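Local coordinates for chemotaxis transducer (PDB 6GCV), which probably serves as a chemoreceptor for nitrate in Pseudomonas aeruginosa, binding it directly through a PilJ-type ligand-binding domain to steer chemotaxis, at residues S17-N22 with R72-M77. Numbering follows the deposited sequence.
With ACT (acetate ion), chain F.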
loop_
_atom_site.group_PDB
_atom_site.type_symbol
_atom_site.label_atom_id
_atom_site.label_comp_id
_atom_site.label_asym_id
_atom_site.label_seq_id
_atom_site.Cartn_x
_atom_site.Cartn_y
_atom_site.Cartn_z
ATOM N N SER A 17 3.630 6.040 19.310
ATOM C CA SER A 17 4.018 7.102 18.409
ATOM C C SER A 17 3.246 7.005 17.103
ATOM O O SER A 17 2.933 5.893 16.660
ATOM C CB SER A 17 5.505 7.009 18.091
ATOM O OG SER A 17 5.760 5.832 17.363
ATOM N N PRO A 18 2.991 8.153 16.462
ATOM C CA PRO A 18 2.382 8.108 15.136
ATOM C C PRO A 18 3.199 7.275 14.167
ATOM O O PRO A 18 2.619 6.630 13.291
ATOM C CB PRO A 18 2.366 9.577 14.704
ATOM C CG PRO A 18 2.333 10.338 15.977
ATOM C CD PRO A 18 3.120 9.528 16.980
ATOM N N GLU A 19 4.530 7.304 14.298
ATOM C CA GLU A 19 5.378 6.540 13.400
ATOM C C GLU A 19 5.103 5.030 13.515
ATOM O O GLU A 19 5.223 4.302 12.534
ATOM C CB GLU A 19 6.841 6.872 13.638
ATOM C CG GLU A 19 7.835 5.993 12.894
ATOM C CD GLU A 19 7.841 6.091 11.400
ATOM O OE1 GLU A 19 6.959 6.681 10.773
ATOM O OE2 GLU A 19 8.794 5.500 10.831
ATOM N N THR A 20 4.719 4.553 14.707
ATOM C CA THR A 20 4.389 3.128 14.856
ATOM C C THR A 20 3.222 2.745 13.923
ATOM O O THR A 20 3.261 1.735 13.215
ATOM C CB THR A 20 4.045 2.780 16.315
ATOM O OG1 THR A 20 5.133 3.175 17.160
ATOM C CG2 THR A 20 3.763 1.327 16.502
ATOM N N ILE A 21 2.185 3.579 13.931
ATOM C CA ILE A 21 1.013 3.352 13.093
ATOM C C ILE A 21 1.359 3.549 11.600
ATOM O O ILE A 21 0.873 2.821 10.739
ATOM C CB ILE A 21 -0.185 4.223 13.540
ATOM C CG1 ILE A 21 -0.600 3.903 14.978
ATOM C CG2 ILE A 21 -1.367 4.067 12.592
ATOM C CD1 ILE A 21 -1.043 2.480 15.204
ATOM N N ASN A 22 2.209 4.525 11.308
ATOM C CA ASN A 22 2.676 4.740 9.940
ATOM C C ASN A 22 3.382 3.516 9.372
ATOM O O ASN A 22 3.103 3.084 8.248
ATOM C CB ASN A 22 3.590 5.954 9.848
ATOM C CG ASN A 22 4.015 6.249 8.437
ATOM O OD1 ASN A 22 3.173 6.290 7.542
ATOM N ND2 ASN A 22 5.308 6.403 8.210
ATOM N N ARG A 72 14.090 4.416 15.353
ATOM C CA ARG A 72 13.069 4.666 14.349
ATOM C C ARG A 72 11.746 5.165 14.943
ATOM O O ARG A 72 10.827 5.530 14.216
ATOM C CB ARG A 72 12.819 3.390 13.559
ATOM C CG ARG A 72 12.128 3.613 12.238
ATOM C CD ARG A 72 11.885 2.297 11.510
ATOM N NE ARG A 72 11.327 2.550 10.191
ATOM C CZ ARG A 72 10.810 1.621 9.389
ATOM N NH1 ARG A 72 10.730 0.362 9.781
ATOM N NH2 ARG A 72 10.301 1.964 8.223
ATOM N N ASN A 73 11.657 5.181 16.266
ATOM C CA ASN A 73 10.449 5.609 16.969
ATOM C C ASN A 73 9.271 4.686 16.677
ATOM O O ASN A 73 8.135 5.163 16.436
ATOM C CB ASN A 73 10.111 7.073 16.673
ATOM C CG ASN A 73 9.168 7.679 17.676
ATOM O OD1 ASN A 73 8.499 8.668 17.373
ATOM N ND2 ASN A 73 9.073 7.082 18.864
ATOM N N VAL A 74 9.552 3.391 16.657
ATOM C CA VAL A 74 8.520 2.376 16.540
ATOM C C VAL A 74 8.405 1.674 17.875
ATOM O O VAL A 74 9.369 1.076 18.364
ATOM C CB VAL A 74 8.828 1.356 15.422
ATOM C CG1 VAL A 74 7.826 0.216 15.409
ATOM C CG2 VAL A 74 8.852 2.038 14.057
ATOM N N SER A 75 7.222 1.747 18.459
ATOM C CA SER A 75 6.910 1.120 19.751
ATOM C C SER A 75 6.622 -0.381 19.593
ATOM O O SER A 75 5.935 -0.773 18.660
ATOM C CB SER A 75 5.643 1.800 20.346
ATOM O OG SER A 75 5.720 3.238 20.333
ATOM N N ARG A 76 7.083 -1.214 20.530
ATOM C CA ARG A 76 6.629 -2.608 20.570
ATOM C C ARG A 76 5.294 -2.565 21.291
ATOM O O ARG A 76 5.178 -1.988 22.367
ATOM C CB ARG A 76 7.616 -3.520 21.316
ATOM C CG ARG A 76 7.160 -4.983 21.376
ATOM C CD ARG A 76 8.073 -5.847 22.227
ATOM N NE ARG A 76 8.264 -5.325 23.575
ATOM C CZ ARG A 76 7.464 -5.565 24.613
ATOM N NH1 ARG A 76 6.388 -6.339 24.498
ATOM N NH2 ARG A 76 7.757 -5.025 25.791
ATOM N N MET A 77 4.277 -3.214 20.736
ATOM C CA MET A 77 2.988 -3.291 21.368
ATOM C C MET A 77 2.788 -4.726 21.800
ATOM O O MET A 77 2.634 -5.622 20.972
ATOM C CB MET A 77 1.882 -2.828 20.436
ATOM C CG MET A 77 2.032 -1.398 19.964
ATOM S SD MET A 77 0.619 -0.794 18.959
ATOM C CE MET A 77 -0.595 -0.512 20.257
HETATM C C ACT F . 12.550 5.023 8.232
HETATM O O ACT F . 12.333 5.228 7.016
HETATM O OXT ACT F . 11.651 5.146 9.100
HETATM C CH3 ACT F . 13.931 4.592 8.657
HETATM O O HOH W 1 6.193 9.474 15.537
HETATM O O HOH W 2 11.210 7.265 12.195
#
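Two hydroxyls at the start of helix 18-42 form a hydrogen-bonded chain that bridges a backbone N-H and a backbone carbonyl of the same loop, the one between helices 48-67 and 80-103. Ser75 N donates to Thr20 OG1 at 2.8 Å, almost perfectly straight (179°); Thr20 OG1 in turn donates to Ser17 OG, and Ser17 OG donates to Asn73 O at 2.6 Å, coming in from above the carbonyl plane. Ser17 is the N-cap: its OG, held between backbone N and carbonyl carbon (chi1 66°), also accepts from Thr20 N at 3.1 Å. Thr20 OG1 lies beside its own backbone N, which turns it to Ser75 N, while the side chain also packs on Met133 of helix 112-137. The turn fits a G1 beta bulge, Asn73 and Val74 lying opposite Asn69, with Asn73 in the left-handed helical region. Along the flank, Glu19 CG, anti to the backbone N (chi1 172°), lies 3.3 Å from Arg72 O, and the bend at chi2 turns the carboxylate toward the Arg72 side chain. The two side chains cross at about a right angle, carboxylate and guanidinium planes steeply inclined, and OE2 stays 3.9 Å from NE, a long salt bridge of charges alone. That N-H points instead at an acetate, probably from the crystallisation liquor. Directional bonds thus fix the helix start against the loop, and the doubly donated Ser17 OG would be polarised toward Asn73 O.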